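Local coordinates for protein 2-hydroxyhepta-2,4-diene-1,7-dioate isomerase (PDB 3RR6) that is of undetermined function but belongs to the fumarylacetoacetate hydrolase family, so that it probably acts as a metal-dependent isomerase or hydrolase, at residues L121-G126 and D227-G232; Y144-D149 and V248-I253; D186-T191 and R200-L205; D149-D154 and R164-D169; I106-S111 and N258-K263. All coordinates share one frame; numbering follows the deposited sequence.

Overall arrangement
Following the chain from the N terminus, I106-S111 is the first segment met; it pairs only with N258-K263, near the C terminus, in interaction 5, whose loop encloses the other four. L121-G126 opens interaction 1 and Y144-D149 opens interaction 2. Before either closes, D149-D154 meets R164-D169 in interaction 4, and the hairpin of interaction 3 forms next, in series with it. D227-G232 then completes interaction 1 and V248-I253 completes interaction 2, so these two long loops cross. Interaction 1 zips strands 115-125 and 228-230, of the other beta layer; interactions 3 and 5 lie at opposite edges of a five-stranded sheet; interaction 2 packs the two layers together. Interactions 2 and 4 share D149.

Interaction 1 (L121-G126 and D227-G232); sequences LAIVIG and DVILTG
Strand L121-I125 runs antiparallel to strand V228-L230, the short axes inclined at 157°, with I123 and I229 as the hydrogen-bonded pair flanked by the non-hydrogen-bonded pairs A122-L230 and V124-V228. I123 N reaches I229 O at 2.8 Å and is answered by I229 N to I123 O at 2.9 Å. Beyond the regular pairs, I125 N bonds D227 O in a nearly straight line (174°). At the other end L121 O is gripped twice, by T231 N at 3.0 Å and by T231 OG1 at 2.8 Å. A chi1 of 59° places the hydroxyl, between the backbone N and the carbonyl carbon, where it can make this second bond; a water then donates to OG1 and to G232 O while accepting from L121 N. T231 CG2 meanwhile lies 3.5 Å from I123 CD1. Across the strands, A122 is small enough for its CB to take L230 CD2 at 3.6 Å, with V228 CG1 also against it. The result is an antiparallel strand pair buried on both faces, I123 and I229 under helix 210-220 and A122 and V228 against strand 172-179, within the fumarylacetoacetate hydrolase domain.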
# COMPACT_ATOMS: atom_id res chain seq x y z
N LEU A 121 3.68 -2.76 3.40
CA LEU A 121 2.97 -1.81 4.24
C LEU A 121 2.94 -0.45 3.54
O LEU A 121 3.98 0.03 3.07
CB LEU A 121 3.66 -1.66 5.60
CG LEU A 121 3.07 -0.61 6.54
CD1 LEU A 121 1.73 -1.08 7.09
CD2 LEU A 121 4.04 -0.30 7.69
N ALA A 122 1.75 0.16 3.47
CA ALA A 122 1.56 1.45 2.83
C ALA A 122 1.26 2.55 3.84
O ALA A 122 0.33 2.42 4.63
CB ALA A 122 0.41 1.36 1.80
N ILE A 123 2.04 3.62 3.80
CA ILE A 123 1.79 4.83 4.57
C ILE A 123 0.85 5.72 3.77
O ILE A 123 1.07 5.94 2.58
CB ILE A 123 3.10 5.62 4.77
CG1 ILE A 123 4.16 4.80 5.51
CG2 ILE A 123 2.86 6.95 5.50
CD1 ILE A 123 5.56 5.38 5.33
N VAL A 124 -0.18 6.26 4.41
CA VAL A 124 -1.04 7.25 3.78
C VAL A 124 -0.85 8.59 4.50
O VAL A 124 -1.09 8.70 5.71
CB VAL A 124 -2.53 6.85 3.78
CG1 VAL A 124 -3.35 7.90 3.01
CG2 VAL A 124 -2.72 5.44 3.17
N ILE A 125 -0.43 9.60 3.74
CA ILE A 125 -0.17 10.95 4.26
C ILE A 125 -1.49 11.68 4.52
O ILE A 125 -2.45 11.55 3.76
CB ILE A 125 0.72 11.74 3.26
CG1 ILE A 125 2.07 11.04 3.09
CG2 ILE A 125 0.86 13.22 3.64
CD1 ILE A 125 2.96 11.01 4.32
N GLY A 126 -1.54 12.42 5.63
CA GLY A 126 -2.76 13.12 6.04
C GLY A 126 -2.71 14.64 6.05
O GLY A 126 -3.74 15.27 6.26
N ASP A 227 -1.50 11.11 -0.42
CA ASP A 227 -0.35 10.46 -1.02
C ASP A 227 -0.01 9.16 -0.28
O ASP A 227 -0.18 9.06 0.94
CB ASP A 227 0.88 11.38 -1.05
CG ASP A 227 0.81 12.43 -2.14
OD1 ASP A 227 -0.13 12.39 -2.98
OD2 ASP A 227 1.70 13.31 -2.15
N VAL A 228 0.50 8.20 -1.03
CA VAL A 228 0.84 6.88 -0.50
C VAL A 228 2.34 6.67 -0.62
O VAL A 228 2.92 6.97 -1.66
CB VAL A 228 0.08 5.80 -1.27
CG1 VAL A 228 0.56 4.40 -0.87
CG2 VAL A 228 -1.42 5.93 -1.03
N ILE A 229 2.96 6.16 0.44
CA ILE A 229 4.35 5.71 0.39
C ILE A 229 4.40 4.22 0.72
O ILE A 229 4.06 3.80 1.84
CB ILE A 229 5.28 6.47 1.35
CG1 ILE A 229 5.17 7.98 1.14
CG2 ILE A 229 6.73 5.98 1.12
CD1 ILE A 229 5.89 8.80 2.23
N LEU A 230 4.82 3.40 -0.24
CA LEU A 230 5.02 1.97 -0.02
C LEU A 230 6.39 1.77 0.61
O LEU A 230 7.38 2.30 0.12
CB LEU A 230 4.90 1.20 -1.32
CG LEU A 230 3.60 1.36 -2.11
CD1 LEU A 230 3.62 0.47 -3.33
CD2 LEU A 230 2.39 1.03 -1.23
N THR A 231 6.45 0.99 1.68
CA THR A 231 7.64 0.96 2.53
C THR A 231 8.68 -0.12 2.21
O THR A 231 9.67 -0.24 2.92
CB THR A 231 7.25 0.86 4.01
OG1 THR A 231 6.49 -0.34 4.22
CG2 THR A 231 6.44 2.09 4.44
N GLY A 232 8.46 -0.88 1.14
CA GLY A 232 9.39 -1.92 0.70
C GLY A 232 8.80 -3.31 0.88
O GLY A 232 7.67 -3.47 1.33
O HOH W 1 6.62 -2.98 3.76

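Interaction 2 (Y144-D149 and V248-I253); sequences YTIGND and VTIEGI
I146 is the pivot of a contact without hydrogen bonds, mostly between aliphatic side chains, and is pushed in among V248, I250 and I253. Its CG2 branch meets V248 CG1 at 3.4 Å, tighter than normal carbon-carbon contact, and also lies 3.9 Å from I250 CD1. The other branch works separately: with chi1 of -46° CG1 stands anti to the carbonyl carbon, which brings it against I253 CG2 at 3.8 Å. Against all three partners the side chain slides past in the opposite direction. I253 CD1 adds a contact with Y144 CB at 4.1 Å.

The strand axes pass 7.6 Å apart at 156°, too far for backbone pairing, because the two strands belong to different sheets and meet face to face. This is sheet-on-sheet packing of the kind found in the mixed beta-sandwich roll of the fumarylacetoacetate hydrolase family. Branched aliphatic residues suit it, since they pack closely between two sheets and need no polar partner.

Side chain against backbone makes up the rest. I146 CD1 continues to the V248 backbone, 3.6 Å from V248 O, and I253 CD1 rests 3.8 Å from T145 O, whereas T145 turns its CB away and its hydroxyl bonds the carbonyl of W177.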
# COMPACT_ATOMS: atom_id res chain seq x y z
N TYR A 144 -2.42 3.63 7.94
CA TYR A 144 -1.68 2.59 7.20
C TYR A 144 -2.64 1.68 6.49
O TYR A 144 -3.73 1.39 6.98
CB TYR A 144 -0.79 1.77 8.15
CG TYR A 144 0.19 2.65 8.87
CD1 TYR A 144 1.40 2.99 8.29
CD2 TYR A 144 -0.13 3.21 10.09
CE1 TYR A 144 2.28 3.84 8.92
CE2 TYR A 144 0.75 4.08 10.73
CZ TYR A 144 1.94 4.38 10.14
OH TYR A 144 2.81 5.24 10.77
N THR A 145 -2.24 1.25 5.30
CA THR A 145 -2.99 0.26 4.54
C THR A 145 -2.01 -0.75 3.94
O THR A 145 -0.83 -0.79 4.33
CB THR A 145 -3.95 0.93 3.52
OG1 THR A 145 -4.90 -0.03 3.02
CG2 THR A 145 -3.22 1.58 2.34
N ILE A 146 -2.49 -1.58 3.03
CA ILE A 146 -1.66 -2.61 2.39
C ILE A 146 -1.51 -2.26 0.92
O ILE A 146 -2.43 -1.72 0.30
CB ILE A 146 -2.28 -4.01 2.53
CG1 ILE A 146 -2.76 -4.24 3.96
CG2 ILE A 146 -1.27 -5.10 2.10
CD1 ILE A 146 -3.45 -5.58 4.18
N GLY A 147 -0.34 -2.54 0.37
CA GLY A 147 -0.09 -2.38 -1.06
C GLY A 147 0.58 -3.60 -1.66
O GLY A 147 1.11 -4.45 -0.94
N ASN A 148 0.54 -3.68 -2.98
CA ASN A 148 1.26 -4.71 -3.74
C ASN A 148 1.99 -3.99 -4.87
O ASN A 148 1.36 -3.49 -5.80
CB ASN A 148 0.25 -5.74 -4.26
CG ASN A 148 0.88 -7.02 -4.80
OD1 ASN A 148 2.08 -7.08 -5.07
ND2 ASN A 148 0.05 -8.05 -5.00
N ASP A 149 3.32 -3.90 -4.77
CA ASP A 149 4.13 -3.20 -5.78
C ASP A 149 4.40 -4.16 -6.93
O ASP A 149 5.50 -4.70 -7.08
CB ASP A 149 5.43 -2.68 -5.17
CG ASP A 149 6.30 -1.89 -6.16
OD1 ASP A 149 5.88 -1.59 -7.29
OD2 ASP A 149 7.46 -1.55 -5.78
N VAL A 248 -2.11 -10.17 0.24
CA VAL A 248 -1.14 -9.64 1.17
C VAL A 248 -1.88 -9.35 2.46
O VAL A 248 -2.90 -8.66 2.44
CB VAL A 248 -0.47 -8.35 0.64
CG1 VAL A 248 0.62 -7.87 1.59
CG2 VAL A 248 0.12 -8.58 -0.77
N THR A 249 -1.39 -9.89 3.56
CA THR A 249 -2.03 -9.74 4.86
C THR A 249 -1.07 -9.02 5.81
O THR A 249 0.11 -9.37 5.91
CB THR A 249 -2.44 -11.12 5.44
OG1 THR A 249 -3.36 -11.76 4.53
CG2 THR A 249 -3.08 -10.98 6.82
N ILE A 250 -1.57 -7.99 6.49
CA ILE A 250 -0.77 -7.29 7.49
C ILE A 250 -1.51 -7.29 8.82
O ILE A 250 -2.68 -6.91 8.90
CB ILE A 250 -0.40 -5.84 7.06
CG1 ILE A 250 0.43 -5.88 5.78
CG2 ILE A 250 0.38 -5.12 8.18
CD1 ILE A 250 0.91 -4.51 5.28
N GLU A 251 -0.80 -7.74 9.85
CA GLU A 251 -1.29 -7.74 11.22
C GLU A 251 -1.85 -6.37 11.60
O GLU A 251 -1.21 -5.34 11.39
CB GLU A 251 -0.13 -8.12 12.16
CG GLU A 251 -0.49 -8.19 13.62
CD GLU A 251 0.69 -8.56 14.50
OE1 GLU A 251 1.81 -8.77 13.98
OE2 GLU A 251 0.49 -8.64 15.74
N GLY A 252 -3.08 -6.38 12.13
CA GLY A 252 -3.74 -5.15 12.56
C GLY A 252 -4.45 -4.37 11.47
O GLY A 252 -5.10 -3.36 11.76
N ILE A 253 -4.34 -4.84 10.23
CA ILE A 253 -5.03 -4.19 9.12
C ILE A 253 -6.05 -5.15 8.50
O ILE A 253 -7.25 -4.89 8.56
CB ILE A 253 -4.03 -3.68 8.04
CG1 ILE A 253 -3.02 -2.71 8.66
CG2 ILE A 253 -4.81 -2.99 6.90
CD1 ILE A 253 -1.98 -2.15 7.69

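Interaction 3 (D186-T191 and R200-L205); sequences DLEIRT and RSRTSL. With EDO (1,2-ethanediol), chain J; EDO (1,2-ethanediol), chain Q.
A beta hairpin, strands 188-193 and 196-202, carries this contact, and one of its faces is a row of charges made by E188 and R190 opposite R200 and R202. The backbones are antiparallel: I189 and S201 exchange two hydrogen bonds, and the pairs E188-R202 and R190-R200 flank them without any. R200 NH1 donates in its own guanidinium plane to E188 OE1 at 3.1 Å, but meets the carboxylate from above, the two flat groups standing 75° apart. The extended R190 chain runs beside R200 in the same direction and lays its CD over one guanidinium face, 3.9 Å from R200 NH1. Arginine suits this position because its aliphatic stem can cover a neighbouring cation while E188 probably offsets the like charges. R190 NE has its main salt bridge with E192, and R190 NH1 adds a weak, long bond to E188 OE2 (3.5 Å). An ethanediol, probably from the crystallisation liquor, accepts from R200 NH1 and NH2 and sets its C2 over the R190 guanidinium.

Within the five-stranded sheet, strand 196-202 is outermost in this chain. Where it turns into a 3-10 segment, R202 grips D186 side-on, NE to OD1 at 2.8 Å and NH2 to the backbone O at 2.9 Å. S204 OG reaches the same OD1 from the opposite face of the carboxylate. R202 NH2 is shared with E251. T203 OG1 accepts from L187 N and also bonds P184 O, while T203 N returns a bond to L187 O.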
# COMPACT_ATOMS: atom_id res chain seq x y z
N ASP A 186 6.06 -3.16 14.62
CA ASP A 186 6.29 -4.61 14.64
C ASP A 186 5.06 -5.44 14.24
O ASP A 186 4.47 -6.15 15.06
CB ASP A 186 6.79 -5.05 16.03
CG ASP A 186 7.22 -6.50 16.07
OD1 ASP A 186 7.61 -7.04 15.01
OD2 ASP A 186 7.16 -7.11 17.17
N LEU A 187 4.70 -5.35 12.97
CA LEU A 187 3.54 -6.06 12.43
C LEU A 187 3.97 -7.16 11.48
O LEU A 187 4.86 -6.95 10.67
CB LEU A 187 2.68 -5.07 11.64
CG LEU A 187 2.15 -3.85 12.39
CD1 LEU A 187 1.42 -2.90 11.44
CD2 LEU A 187 1.27 -4.26 13.56
N GLU A 188 3.32 -8.33 11.55
CA GLU A 188 3.55 -9.36 10.53
C GLU A 188 3.00 -8.94 9.18
O GLU A 188 1.90 -8.38 9.10
CB GLU A 188 2.93 -10.72 10.91
CG GLU A 188 3.37 -11.83 9.94
CD GLU A 188 2.65 -13.16 10.12
OE1 GLU A 188 3.22 -14.02 10.80
OE2 GLU A 188 1.56 -13.34 9.54
N ILE A 189 3.77 -9.22 8.13
CA ILE A 189 3.34 -9.03 6.76
C ILE A 189 3.55 -10.35 6.02
O ILE A 189 4.61 -10.97 6.16
CB ILE A 189 4.09 -7.85 6.07
CG1 ILE A 189 3.68 -7.72 4.61
CG2 ILE A 189 5.61 -7.99 6.20
CD1 ILE A 189 4.10 -6.40 3.99
N ARG A 190 2.55 -10.80 5.27
CA ARG A 190 2.72 -12.03 4.51
C ARG A 190 2.01 -11.98 3.17
O ARG A 190 0.97 -11.33 3.03
CB ARG A 190 2.29 -13.25 5.34
CG ARG A 190 0.87 -13.64 5.25
CD ARG A 190 0.64 -15.03 5.85
NE ARG A 190 -0.78 -15.32 5.82
CZ ARG A 190 -1.66 -14.90 6.72
NH1 ARG A 190 -1.29 -14.19 7.77
NH2 ARG A 190 -2.94 -15.22 6.57
N THR A 191 2.58 -12.65 2.18
CA THR A 191 2.00 -12.70 0.84
C THR A 191 1.73 -14.15 0.48
O THR A 191 2.61 -15.00 0.68
CB THR A 191 2.95 -12.12 -0.20
OG1 THR A 191 3.26 -10.77 0.15
CG2 THR A 191 2.33 -12.15 -1.61
N ARG A 200 6.92 -13.79 4.10
CA ARG A 200 6.50 -13.55 5.49
C ARG A 200 7.63 -12.89 6.26
O ARG A 200 8.74 -13.42 6.33
CB ARG A 200 6.07 -14.84 6.20
CG ARG A 200 5.35 -14.56 7.53
CD ARG A 200 5.23 -15.78 8.43
NE ARG A 200 4.41 -16.84 7.85
CZ ARG A 200 3.14 -17.11 8.15
NH1 ARG A 200 2.44 -16.37 9.01
NH2 ARG A 200 2.54 -18.12 7.56
N SER A 201 7.35 -11.72 6.82
CA SER A 201 8.33 -11.02 7.63
C SER A 201 7.60 -10.16 8.65
O SER A 201 6.40 -10.34 8.87
CB SER A 201 9.24 -10.17 6.75
OG SER A 201 10.35 -9.69 7.49
N ARG A 202 8.32 -9.27 9.31
CA ARG A 202 7.72 -8.34 10.26
C ARG A 202 8.28 -6.95 9.99
O ARG A 202 9.44 -6.80 9.59
CB ARG A 202 8.01 -8.76 11.70
CG ARG A 202 7.53 -10.17 12.07
CD ARG A 202 7.62 -10.41 13.58
NE ARG A 202 6.63 -9.61 14.29
CZ ARG A 202 5.34 -9.91 14.41
NH1 ARG A 202 4.86 -11.04 13.90
NH2 ARG A 202 4.53 -9.08 15.05
N THR A 203 7.46 -5.93 10.20
CA THR A 203 7.88 -4.56 9.91
C THR A 203 8.95 -4.05 10.88
O THR A 203 9.52 -2.98 10.67
CB THR A 203 6.68 -3.59 9.89
OG1 THR A 203 6.06 -3.56 11.18
CG2 THR A 203 5.64 -3.99 8.83
N SER A 204 9.22 -4.79 11.94
CA SER A 204 10.38 -4.53 12.80
C SER A 204 11.71 -4.77 12.11
O SER A 204 12.76 -4.36 12.63
CB SER A 204 10.29 -5.36 14.09
OG SER A 204 9.97 -6.71 13.82
N LEU A 205 11.68 -5.43 10.94
CA LEU A 205 12.87 -5.60 10.12
C LEU A 205 13.03 -4.53 9.02
O LEU A 205 13.91 -4.65 8.17
CB LEU A 205 12.90 -7.03 9.52
CG LEU A 205 12.92 -8.13 10.59
CD1 LEU A 205 12.98 -9.51 9.94
CD2 LEU A 205 14.09 -7.95 11.56
C1 EDO J . -0.51 -18.99 8.62
O1 EDO J . -0.38 -18.91 7.19
C2 EDO J . -1.15 -17.71 9.13
O2 EDO J . -0.23 -17.04 10.00
C1 EDO Q . 9.84 -15.93 6.18
O1 EDO Q . 10.71 -15.01 6.88
C2 EDO Q . 10.46 -16.80 5.09
O2 EDO Q . 9.78 -16.65 3.84
O HOH W 2 6.02 -13.31 12.32

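Interaction 4 (D149-D154 and R164-D169); sequences DVSARD and RAKGHD. With EDO (1,2-ethanediol), chain E.
K166 and D149 cross at about a right angle, the lysine chain running extended past the carboxylate before bending at its end. That bend, chi4 of -72°, brings NZ to D149 OD2 at 2.8 Å, a salt bridge approached from above the carboxylate plane, 51° out of it. The same ammonium donates to S151 OG at 2.8 Å. S151 OG in turn donates its own hydrogen to D149 O at 2.9 Å, so a single small serine ties the lysine tip to the backbone of the aspartate it holds. Lysine is apt here because its methylenes pack beside the carboxylate, with K166 CG 3.6 Å from D149 OD1, while the ammonium at the tip makes the polar bonds. D149 OD1 has its own salt bridge to K94.

A second grip is made by backbone. A152 N bonds A165 O at 2.9 Å and 173°, just where A152 takes the N-cap position of helix 153-159. Two alanines allow this close approach, A165 CB coming within 3.2 Å of A152 O. The acidic cluster of D149, E118 and E120, in which D149 is here held by lysines, resembles the Glu/Glu/Asp metal site of fumarylacetoacetate hydrolase relatives and is probably its counterpart.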
# COMPACT_ATOMS: atom_id res chain seq x y z
N ASP A 149 3.32 -3.90 -4.77
CA ASP A 149 4.13 -3.20 -5.78
C ASP A 149 4.40 -4.16 -6.93
O ASP A 149 5.50 -4.70 -7.08
CB ASP A 149 5.43 -2.68 -5.17
CG ASP A 149 6.30 -1.89 -6.16
OD1 ASP A 149 5.88 -1.59 -7.29
OD2 ASP A 149 7.46 -1.55 -5.78
N VAL A 150 3.37 -4.38 -7.74
CA VAL A 150 3.45 -5.32 -8.85
C VAL A 150 4.46 -4.79 -9.88
O VAL A 150 4.47 -3.60 -10.20
CB VAL A 150 2.07 -5.57 -9.50
CG1 VAL A 150 2.18 -6.60 -10.64
CG2 VAL A 150 1.03 -6.05 -8.47
N SER A 151 5.33 -5.69 -10.36
CA SER A 151 6.49 -5.28 -11.15
C SER A 151 6.77 -6.23 -12.31
O SER A 151 6.91 -7.44 -12.09
CB SER A 151 7.74 -5.26 -10.24
OG SER A 151 7.55 -4.45 -9.09
N ALA A 152 6.89 -5.69 -13.51
CA ALA A 152 7.32 -6.46 -14.68
C ALA A 152 8.85 -6.51 -14.73
O ALA A 152 9.51 -5.56 -15.18
CB ALA A 152 6.75 -5.87 -15.98
N ARG A 153 9.41 -7.61 -14.23
CA ARG A 153 10.86 -7.74 -14.10
C ARG A 153 11.57 -7.64 -15.45
O ARG A 153 12.68 -7.12 -15.53
CB ARG A 153 11.23 -9.07 -13.42
CG ARG A 153 10.55 -9.37 -12.09
CD ARG A 153 10.74 -8.30 -11.02
NE ARG A 153 12.13 -8.11 -10.62
CZ ARG A 153 12.71 -8.65 -9.54
NH1 ARG A 153 12.04 -9.45 -8.72
NH2 ARG A 153 13.99 -8.39 -9.29
N ASP A 154 10.94 -8.13 -16.51
CA ASP A 154 11.53 -8.04 -17.84
C ASP A 154 11.67 -6.59 -18.29
O ASP A 154 12.62 -6.22 -18.98
CB ASP A 154 10.78 -8.88 -18.89
CG ASP A 154 9.28 -8.67 -18.89
OD1 ASP A 154 8.65 -8.69 -17.81
OD2 ASP A 154 8.71 -8.54 -20.01
N ARG A 164 8.44 2.10 -15.98
CA ARG A 164 7.50 1.33 -16.80
C ARG A 164 7.11 0.03 -16.12
O ARG A 164 5.93 -0.31 -16.02
CB ARG A 164 8.05 1.03 -18.20
CG ARG A 164 7.22 0.00 -18.97
CD ARG A 164 7.60 -0.10 -20.42
NE ARG A 164 8.89 -0.75 -20.64
CZ ARG A 164 9.11 -1.79 -21.43
NH1 ARG A 164 8.13 -2.40 -22.08
NH2 ARG A 164 10.36 -2.25 -21.56
N ALA A 165 8.12 -0.70 -15.63
CA ALA A 165 7.90 -1.99 -14.98
C ALA A 165 6.86 -1.95 -13.88
O ALA A 165 6.09 -2.90 -13.68
CB ALA A 165 9.21 -2.50 -14.41
N LYS A 166 6.85 -0.84 -13.13
CA LYS A 166 5.99 -0.70 -11.96
C LYS A 166 4.77 0.17 -12.21
O LYS A 166 3.94 0.35 -11.31
CB LYS A 166 6.81 -0.14 -10.81
CG LYS A 166 7.86 -1.13 -10.30
CD LYS A 166 8.73 -0.50 -9.28
CE LYS A 166 9.75 -1.46 -8.73
NZ LYS A 166 9.18 -2.52 -7.83
N GLY A 167 4.64 0.68 -13.44
CA GLY A 167 3.67 1.74 -13.73
C GLY A 167 2.48 1.37 -14.60
O GLY A 167 1.67 2.24 -14.93
N HIS A 168 2.38 0.11 -14.98
CA HIS A 168 1.25 -0.37 -15.76
C HIS A 168 -0.06 -0.20 -14.98
O HIS A 168 -0.08 -0.32 -13.75
CB HIS A 168 1.43 -1.84 -16.14
CG HIS A 168 2.61 -2.09 -17.02
ND1 HIS A 168 2.58 -1.92 -18.38
CD2 HIS A 168 3.87 -2.52 -16.72
CE1 HIS A 168 3.77 -2.21 -18.89
NE2 HIS A 168 4.56 -2.58 -17.90
N ASP A 169 -1.14 0.12 -15.67
CA ASP A 169 -2.45 0.15 -15.03
C ASP A 169 -2.64 -1.19 -14.27
O ASP A 169 -2.26 -2.25 -14.76
CB ASP A 169 -3.57 0.33 -16.05
CG ASP A 169 -3.70 1.76 -16.60
OD1 ASP A 169 -2.89 2.66 -16.30
OD2 ASP A 169 -4.67 1.97 -17.37
C1 EDO E . 4.57 -1.03 -23.01
O1 EDO E . 5.22 -1.98 -22.17
C2 EDO E . 5.32 -0.94 -24.33
O2 EDO E . 5.16 -2.18 -25.06

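Interaction 5 (I106-S111 and N258-K263); sequences IQLPPS and NPVVRK. With EDO (1,2-ethanediol), chain E.
R262 lays its side chain across L108 and ends at P109. Its CB sits 4.0 Å from L108 CB, and CG passes 4.1 Å from L108 O. The chain then bends at chi3 (-72°), which turns NE back over the leucine, 4.0 Å from L108 CD1. CZ follows with L108 CB at 3.8 Å, so that the methylene lies over the centre of one guanidinium face. At the tip NH2 donates to P109 O at 3.0 Å, from above the carbonyl plane and rather bent (136°), and NH1 bonds the carbonyl of A112. L108 also packs its CG on V260 CG1 at 3.8 Å. Before it in the chain, the strands pair in parallel: I106 N bonds P259 O, V261 N bonds I106 O, and L108 N bonds V261 O. L108 O has no hydrogen-bond partner in the model; K263 CB and CG cover it at 3.0 Å. The chemistry implies that regular pairing gives way, where the edge strand ends, to an arginine-carbonyl bond and side-chain packing that join the C-terminal tail to the loop following strand 106-107.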
# COMPACT_ATOMS: atom_id res chain seq x y z
N ILE A 106 -5.53 -7.80 -11.28
CA ILE A 106 -4.25 -7.35 -11.81
C ILE A 106 -4.19 -7.86 -13.25
O ILE A 106 -4.27 -9.07 -13.49
CB ILE A 106 -3.08 -7.91 -10.98
CG1 ILE A 106 -3.12 -7.38 -9.54
CG2 ILE A 106 -1.74 -7.56 -11.64
CD1 ILE A 106 -2.32 -8.22 -8.59
N GLN A 107 -4.09 -6.93 -14.20
CA GLN A 107 -4.10 -7.27 -15.62
C GLN A 107 -2.68 -7.33 -16.15
O GLN A 107 -1.99 -6.31 -16.24
CB GLN A 107 -4.90 -6.23 -16.42
CG GLN A 107 -6.39 -6.19 -16.11
CD GLN A 107 -7.15 -7.37 -16.68
OE1 GLN A 107 -6.61 -8.20 -17.42
NE2 GLN A 107 -8.43 -7.46 -16.33
N LEU A 108 -2.23 -8.54 -16.50
CA LEU A 108 -0.87 -8.70 -16.99
C LEU A 108 -0.78 -8.18 -18.43
O LEU A 108 -1.51 -8.65 -19.30
CB LEU A 108 -0.44 -10.17 -16.91
CG LEU A 108 -0.50 -10.81 -15.52
CD1 LEU A 108 0.07 -12.23 -15.60
CD2 LEU A 108 0.25 -9.97 -14.48
N PRO A 109 0.12 -7.21 -18.67
CA PRO A 109 0.25 -6.60 -19.99
C PRO A 109 0.75 -7.56 -21.04
O PRO A 109 1.60 -8.40 -20.74
CB PRO A 109 1.32 -5.52 -19.75
CG PRO A 109 1.34 -5.29 -18.35
CD PRO A 109 1.00 -6.56 -17.69
N PRO A 110 0.26 -7.45 -22.29
CA PRO A 110 0.79 -8.33 -23.33
C PRO A 110 2.28 -8.16 -23.58
O PRO A 110 2.92 -9.09 -24.07
CB PRO A 110 -0.02 -7.95 -24.58
CG PRO A 110 -0.80 -6.78 -24.25
CD PRO A 110 -0.77 -6.53 -22.78
N SER A 111 2.83 -6.99 -23.24
CA SER A 111 4.26 -6.74 -23.42
C SER A 111 5.13 -7.25 -22.27
O SER A 111 6.36 -7.19 -22.37
CB SER A 111 4.51 -5.24 -23.61
OG SER A 111 4.18 -4.50 -22.44
N ASN A 258 -6.29 -9.98 -4.71
CA ASN A 258 -6.62 -9.69 -6.11
C ASN A 258 -6.42 -10.91 -7.00
O ASN A 258 -5.40 -11.58 -6.90
CB ASN A 258 -5.73 -8.57 -6.66
CG ASN A 258 -5.88 -7.28 -5.90
OD1 ASN A 258 -5.19 -7.04 -4.90
ND2 ASN A 258 -6.79 -6.43 -6.36
N PRO A 259 -7.39 -11.19 -7.88
CA PRO A 259 -7.13 -12.16 -8.96
C PRO A 259 -6.14 -11.60 -9.98
O PRO A 259 -5.93 -10.39 -10.04
CB PRO A 259 -8.50 -12.36 -9.59
CG PRO A 259 -9.27 -11.17 -9.26
CD PRO A 259 -8.69 -10.52 -8.05
N VAL A 260 -5.55 -12.49 -10.77
CA VAL A 260 -4.57 -12.14 -11.79
C VAL A 260 -5.07 -12.68 -13.13
O VAL A 260 -5.41 -13.87 -13.23
CB VAL A 260 -3.19 -12.75 -11.45
CG1 VAL A 260 -2.15 -12.36 -12.49
CG2 VAL A 260 -2.75 -12.31 -10.04
N VAL A 261 -5.14 -11.81 -14.13
CA VAL A 261 -5.69 -12.14 -15.44
C VAL A 261 -4.74 -11.69 -16.55
O VAL A 261 -4.17 -10.60 -16.48
CB VAL A 261 -7.07 -11.46 -15.66
CG1 VAL A 261 -7.61 -11.75 -17.06
CG2 VAL A 261 -8.06 -11.94 -14.60
N ARG A 262 -4.59 -12.53 -17.57
CA ARG A 262 -3.89 -12.16 -18.79
C ARG A 262 -4.84 -12.55 -19.92
O ARG A 262 -5.06 -13.74 -20.12
CB ARG A 262 -2.58 -12.95 -18.93
CG ARG A 262 -1.81 -12.65 -20.21
CD ARG A 262 -0.60 -13.54 -20.38
NE ARG A 262 0.49 -13.25 -19.45
CZ ARG A 262 1.31 -12.21 -19.55
NH1 ARG A 262 2.28 -12.06 -18.67
NH2 ARG A 262 1.16 -11.31 -20.52
N LYS A 263 -5.47 -11.63 -20.66
CA LYS A 263 -5.59 -10.20 -20.44
C LYS A 263 -6.16 -9.62 -21.74
O LYS A 263 -7.37 -9.42 -21.88
CB LYS A 263 -4.27 -9.50 -20.13
CG LYS A 263 -4.43 -8.06 -19.73
CD LYS A 263 -4.76 -7.18 -20.92
CE LYS A 263 -4.67 -5.74 -20.55
NZ LYS A 263 -3.24 -5.31 -20.54
C1 EDO E . 4.57 -1.03 -23.01
O1 EDO E . 5.22 -1.98 -22.17
C2 EDO E . 5.32 -0.94 -24.33
O2 EDO E . 5.16 -2.18 -25.06